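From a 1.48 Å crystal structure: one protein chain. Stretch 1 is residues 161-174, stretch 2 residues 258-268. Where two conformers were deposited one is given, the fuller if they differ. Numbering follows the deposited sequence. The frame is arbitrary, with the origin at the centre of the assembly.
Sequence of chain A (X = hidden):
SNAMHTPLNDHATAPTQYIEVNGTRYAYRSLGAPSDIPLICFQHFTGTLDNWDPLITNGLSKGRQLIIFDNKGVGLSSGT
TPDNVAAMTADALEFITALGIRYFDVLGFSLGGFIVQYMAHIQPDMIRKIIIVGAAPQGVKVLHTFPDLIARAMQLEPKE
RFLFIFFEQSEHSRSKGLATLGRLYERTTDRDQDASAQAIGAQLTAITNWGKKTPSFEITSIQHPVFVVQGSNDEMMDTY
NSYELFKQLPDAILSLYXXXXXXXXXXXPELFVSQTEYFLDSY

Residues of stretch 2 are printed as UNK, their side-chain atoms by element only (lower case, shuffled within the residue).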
# COMPACT_ATOMS: atom_id res chain seq x y z
N ARG A 161 1.60 21.83 -18.33
CA ARG A 161 2.87 21.19 -18.07
C ARG A 161 2.79 20.37 -16.76
O ARG A 161 3.25 19.21 -16.68
CB ARG A 161 4.01 22.21 -18.02
CG ARG A 161 5.41 21.61 -18.03
CD ARG A 161 6.51 22.66 -17.90
NE ARG A 161 6.87 23.36 -19.17
CZ ARG A 161 7.89 24.23 -19.28
NH1 ARG A 161 8.76 24.39 -18.29
NH2 ARG A 161 8.15 24.84 -20.43
N PHE A 162 2.23 20.99 -15.71
CA PHE A 162 2.06 20.34 -14.41
C PHE A 162 1.17 19.09 -14.52
O PHE A 162 1.55 18.03 -13.99
CB PHE A 162 1.44 21.37 -13.47
CG PHE A 162 1.34 20.90 -12.02
CD1 PHE A 162 2.44 20.85 -11.20
CD2 PHE A 162 0.14 20.52 -11.50
CE1 PHE A 162 2.33 20.46 -9.86
CE2 PHE A 162 0.01 20.14 -10.18
CZ PHE A 162 1.11 20.10 -9.36
N LEU A 163 0.04 19.18 -15.21
CA LEU A 163 -0.85 18.03 -15.34
C LEU A 163 -0.20 16.95 -16.19
O LEU A 163 -0.33 15.74 -15.87
CB LEU A 163 -2.20 18.42 -15.90
CG LEU A 163 -3.02 19.39 -15.01
CD1 LEU A 163 -4.35 19.68 -15.68
CD2 LEU A 163 -3.28 18.84 -13.64
N PHE A 164 0.54 17.35 -17.21
CA PHE A 164 1.24 16.38 -18.08
C PHE A 164 2.27 15.58 -17.31
O PHE A 164 2.39 14.35 -17.50
CB PHE A 164 1.87 17.10 -19.30
CG PHE A 164 2.73 16.21 -20.16
CD1 PHE A 164 2.12 15.40 -21.08
CD2 PHE A 164 4.07 16.18 -20.05
CE1 PHE A 164 2.90 14.54 -21.85
CE2 PHE A 164 4.86 15.34 -20.84
CZ PHE A 164 4.25 14.53 -21.72
N ILE A 165 3.07 16.25 -16.50
CA ILE A 165 4.11 15.59 -15.76
C ILE A 165 3.57 14.76 -14.62
O ILE A 165 4.19 13.73 -14.30
CB ILE A 165 5.16 16.62 -15.26
CG1 ILE A 165 5.93 17.18 -16.46
CG2 ILE A 165 6.09 16.04 -14.22
CD1 ILE A 165 6.89 16.23 -17.19
N PHE A 166 2.56 15.24 -13.91
CA PHE A 166 2.21 14.67 -12.62
C PHE A 166 0.92 13.87 -12.54
O PHE A 166 0.69 13.13 -11.57
CB PHE A 166 2.22 15.72 -11.50
CG PHE A 166 3.59 16.25 -11.19
CD1 PHE A 166 4.56 15.47 -10.62
CD2 PHE A 166 3.90 17.59 -11.44
CE1 PHE A 166 5.78 15.98 -10.29
CE2 PHE A 166 5.12 18.09 -11.14
CZ PHE A 166 6.09 17.29 -10.56
N PHE A 167 0.02 14.03 -13.52
CA PHE A 167 -1.34 13.49 -13.40
C PHE A 167 -1.76 12.60 -14.58
O PHE A 167 -1.13 12.67 -15.63
CB PHE A 167 -2.36 14.64 -13.12
CG PHE A 167 -2.14 15.23 -11.75
CD1 PHE A 167 -1.18 16.23 -11.55
CD2 PHE A 167 -2.79 14.69 -10.67
CE1 PHE A 167 -0.88 16.63 -10.28
CE2 PHE A 167 -2.48 15.12 -9.39
CZ PHE A 167 -1.53 16.08 -9.22
N GLU A 168 -2.79 11.81 -14.36
CA GLU A 168 -3.39 11.00 -15.40
C GLU A 168 -4.32 11.84 -16.26
O GLU A 168 -4.52 13.04 -16.01
CB GLU A 168 -4.09 9.78 -14.79
CG GLU A 168 -3.37 8.46 -15.00
CD GLU A 168 -3.39 7.91 -16.42
OE1 GLU A 168 -2.90 6.76 -16.66
OE2 GLU A 168 -3.94 8.58 -17.34
N GLN A 169 -4.90 11.20 -17.26
CA GLN A 169 -5.65 11.92 -18.28
C GLN A 169 -7.11 12.18 -17.91
O GLN A 169 -7.77 13.06 -18.51
CB GLN A 169 -5.54 11.18 -19.61
CG GLN A 169 -4.12 11.19 -20.16
CD GLN A 169 -3.97 10.50 -21.49
OE1 GLN A 169 -4.80 9.68 -21.87
NE2 GLN A 169 -2.91 10.83 -22.22
N SER A 170 -7.67 11.44 -16.96
CA SER A 170 -9.02 11.53 -16.58
C SER A 170 -9.38 12.86 -15.92
O SER A 170 -8.51 13.53 -15.34
CB SER A 170 -9.38 10.41 -15.61
OG SER A 170 -8.69 10.59 -14.40
N GLU A 171 -10.66 13.22 -15.99
CA GLU A 171 -11.13 14.38 -15.24
C GLU A 171 -10.88 14.18 -13.74
O GLU A 171 -10.51 15.12 -13.03
CB GLU A 171 -12.62 14.63 -15.52
CG GLU A 171 -13.15 15.86 -14.82
CD GLU A 171 -14.64 16.09 -15.01
OE1 GLU A 171 -15.23 15.46 -15.94
OE2 GLU A 171 -15.21 16.88 -14.22
N HIS A 172 -11.05 12.95 -13.25
CA HIS A 172 -10.84 12.66 -11.84
C HIS A 172 -9.38 13.03 -11.46
O HIS A 172 -9.17 13.77 -10.49
CB HIS A 172 -11.04 11.14 -11.63
CG HIS A 172 -10.59 10.64 -10.31
ND1 HIS A 172 -11.19 10.99 -9.13
CD2 HIS A 172 -9.60 9.77 -9.99
CE1 HIS A 172 -10.59 10.39 -8.13
NE2 HIS A 172 -9.62 9.64 -8.61
N SER A 173 -8.41 12.56 -12.22
CA SER A 173 -7.01 12.82 -11.87
C SER A 173 -6.66 14.30 -12.08
O SER A 173 -6.05 14.94 -11.21
CB SER A 173 -6.10 11.91 -12.68
OG SER A 173 -4.74 12.12 -12.29
N ARG A 174 -7.09 14.85 -13.21
CA ARG A 174 -6.76 16.23 -13.53
C ARG A 174 -7.37 17.20 -12.50
O ARG A 174 -6.71 18.20 -12.17
CB ARG A 174 -7.17 16.57 -14.93
CG ARG A 174 -6.30 15.90 -15.99
CD ARG A 174 -6.81 16.09 -17.40
NE ARG A 174 -6.82 17.46 -17.86
CZ ARG A 174 -5.79 18.08 -18.46
NH1 ARG A 174 -4.58 17.54 -18.57
NH2 ARG A 174 -5.96 19.32 -18.88
N UNK A 258 -4.66 4.51 -7.28
CA UNK A 258 -5.43 4.32 -8.53
C UNK A 258 -5.54 5.56 -9.39
O UNK A 258 -5.63 6.70 -8.89
c UNK A 258 -6.81 3.93 -8.01
c UNK A 258 -5.48 4.39 -6.08
c UNK A 258 -6.89 4.54 -6.63
N UNK A 259 -5.58 5.32 -10.70
CA UNK A 259 -5.84 6.39 -11.70
C UNK A 259 -4.97 7.60 -11.43
O UNK A 259 -5.45 8.75 -11.43
o UNK A 259 -6.93 7.45 -14.04
c UNK A 259 -7.31 6.77 -11.78
c UNK A 259 -7.61 7.63 -13.01
o UNK A 259 -8.52 8.45 -12.85
N UNK A 260 -3.67 7.34 -11.26
CA UNK A 260 -2.71 8.34 -10.86
C UNK A 260 -1.41 8.16 -11.61
O UNK A 260 -1.22 7.15 -12.30
c UNK A 260 -2.52 8.28 -9.36
N UNK A 261 -0.52 9.14 -11.49
CA UNK A 261 0.68 9.13 -12.32
C UNK A 261 1.87 9.52 -11.47
O UNK A 261 1.95 9.16 -10.29
c UNK A 261 0.47 10.06 -13.52
N UNK A 262 2.84 10.20 -12.06
CA UNK A 262 4.08 10.51 -11.38
C UNK A 262 3.89 11.31 -10.09
O UNK A 262 4.68 11.17 -9.16
c UNK A 262 5.00 11.20 -12.37
n UNK A 262 8.07 12.67 -11.05
c UNK A 262 6.86 12.84 -11.65
c UNK A 262 8.29 11.39 -10.88
c UNK A 262 6.31 11.61 -11.81
n UNK A 262 7.24 10.72 -11.30
N UNK A 263 2.83 12.13 -10.03
CA UNK A 263 2.51 12.86 -8.84
C UNK A 263 1.53 12.19 -7.92
O UNK A 263 0.70 12.85 -7.27
N UNK A 264 1.61 10.87 -7.79
CA UNK A 264 0.70 10.08 -6.98
C UNK A 264 0.35 10.69 -5.61
O UNK A 264 -0.83 10.78 -5.23
o UNK A 264 2.50 8.70 -6.05
c UNK A 264 1.29 8.66 -6.77
N UNK A 265 1.36 11.07 -4.85
CA UNK A 265 1.11 11.57 -3.50
C UNK A 265 0.46 12.96 -3.48
O UNK A 265 -0.20 13.30 -2.51
c UNK A 265 5.73 14.03 -2.90
c UNK A 265 2.31 11.45 -2.55
c UNK A 265 3.72 13.14 -3.84
c UNK A 265 3.48 12.37 -2.74
c UNK A 265 5.53 13.25 -1.81
c UNK A 265 4.42 12.43 -1.69
c UNK A 265 4.84 13.98 -3.95
N UNK A 266 0.59 13.74 -4.56
CA UNK A 266 -0.18 14.97 -4.72
C UNK A 266 -1.62 14.66 -4.97
O UNK A 266 -2.53 15.42 -4.58
c UNK A 266 2.05 17.16 -4.71
c UNK A 266 0.33 15.76 -5.89
c UNK A 266 3.62 17.22 -6.99
c UNK A 266 1.66 16.42 -5.83
c UNK A 266 3.22 17.90 -4.74
o UNK A 266 5.17 18.69 -5.94
c UNK A 266 2.44 16.51 -6.96
c UNK A 266 4.00 17.95 -5.87
N UNK A 267 -1.89 13.54 -5.67
CA UNK A 267 -3.27 13.17 -5.97
C UNK A 267 -4.02 12.72 -4.74
O UNK A 267 -5.23 13.01 -4.60
c UNK A 267 -4.79 11.18 -8.89
o UNK A 267 -3.98 11.48 -9.75
n UNK A 267 -5.75 10.31 -9.10
c UNK A 267 -4.73 11.79 -7.49
c UNK A 267 -3.30 12.12 -7.06
N UNK A 268 -3.34 12.00 -3.82
CA UNK A 268 -3.95 11.46 -2.63
C UNK A 268 -3.08 11.78 -1.40
O UNK A 268 -2.50 10.91 -0.76
c UNK A 268 -4.94 9.50 -3.94
c UNK A 268 -6.30 9.72 -4.00
o UNK A 268 -7.16 8.21 -7.26
c UNK A 268 -7.02 9.31 -5.12
c UNK A 268 -5.05 8.41 -6.11
c UNK A 268 -4.33 8.85 -5.00
c UNK A 268 -4.11 9.94 -2.73
c UNK A 268 -6.40 8.62 -6.17
O HOH W 1 -1.12 11.56 -10.05
O HOH W 2 -6.85 8.49 -16.50

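Position 258 carries three carbons that close a ring onto its own backbone N, and none comes within contact distance of stretch 1; this is P258. Position 259 has two carbons; two oxygens on the second make a short carboxylate, and one of them accepts from S170 OG: D259, whose OD2 lies 2.6 Å from S170 OG. D259 OD1 receives a bond of 2.7 Å from water 2, which also binds S170 N and, weakly, E168 OE2.

Position 260 has a single carbon, directed away from stretch 1, and is A260. Position 261 also has one carbon, but this one points toward stretch 1 and packs on its backbone; it is A261, with A261 CB 3.5 Å from F167 C. At 262, one carbon leads to a five-membered ring of three carbons and two nitrogens, which meets the F166 ring rim to rim. This imidazole is H262; H262 CD2 is 3.6 Å from F166 CE1, while H262 CB lies 3.3 Å from I165 O.

Position 263 has no side-chain atoms. Its backbone N donates to F166 O, and the approach leaves no room for more: an ideal CB would fall 2.7 Å from F166 CB. It is G263, with G263 N 2.8 Å from F166 O. Position 264, one carbon and one oxygen, is S264, directed away from stretch 1. Position 265, one carbon and a six-carbon ring, is F265, also out of contact.

Position 266 has one carbon, then a six-carbon ring bearing one oxygen, its edge turned to the face of F166: Y266. Y266 CE2 is 4.1 Å from F166 CD1, and Y266 CB lies 3.8 Å from F167 CZ. Position 267 has three carbons, the third carrying one oxygen, which accepts from S173 OG, and one nitrogen, which donates to D259 O. This amide is Q267, with OE1 2.7 Å from S173 OG and Q267 NE2 2.8 Å from D259 O. Position 268 has one carbon, then a six-carbon ring bearing one oxygen, which accepts from H172 NE2: Y268. Y268 OH lies 3.1 Å from H172 NE2 and donates to P258 O at 2.7 Å.

The contact thus joins an aromatic cluster to a polar network. F166 O, at the end of its helix, is shared by G263 N and water 1, which also bridges A261 N and Q267 OE1. S170 OG caps the following helix by accepting from S173 N while donating to D259, and S173 OG accepts from E168 N while donating to Q267, so the two hydroxyls that brace the loop of stretch 1 also hold stretch 2.

Stretch 2 258-268: PDAAHGSFYQY
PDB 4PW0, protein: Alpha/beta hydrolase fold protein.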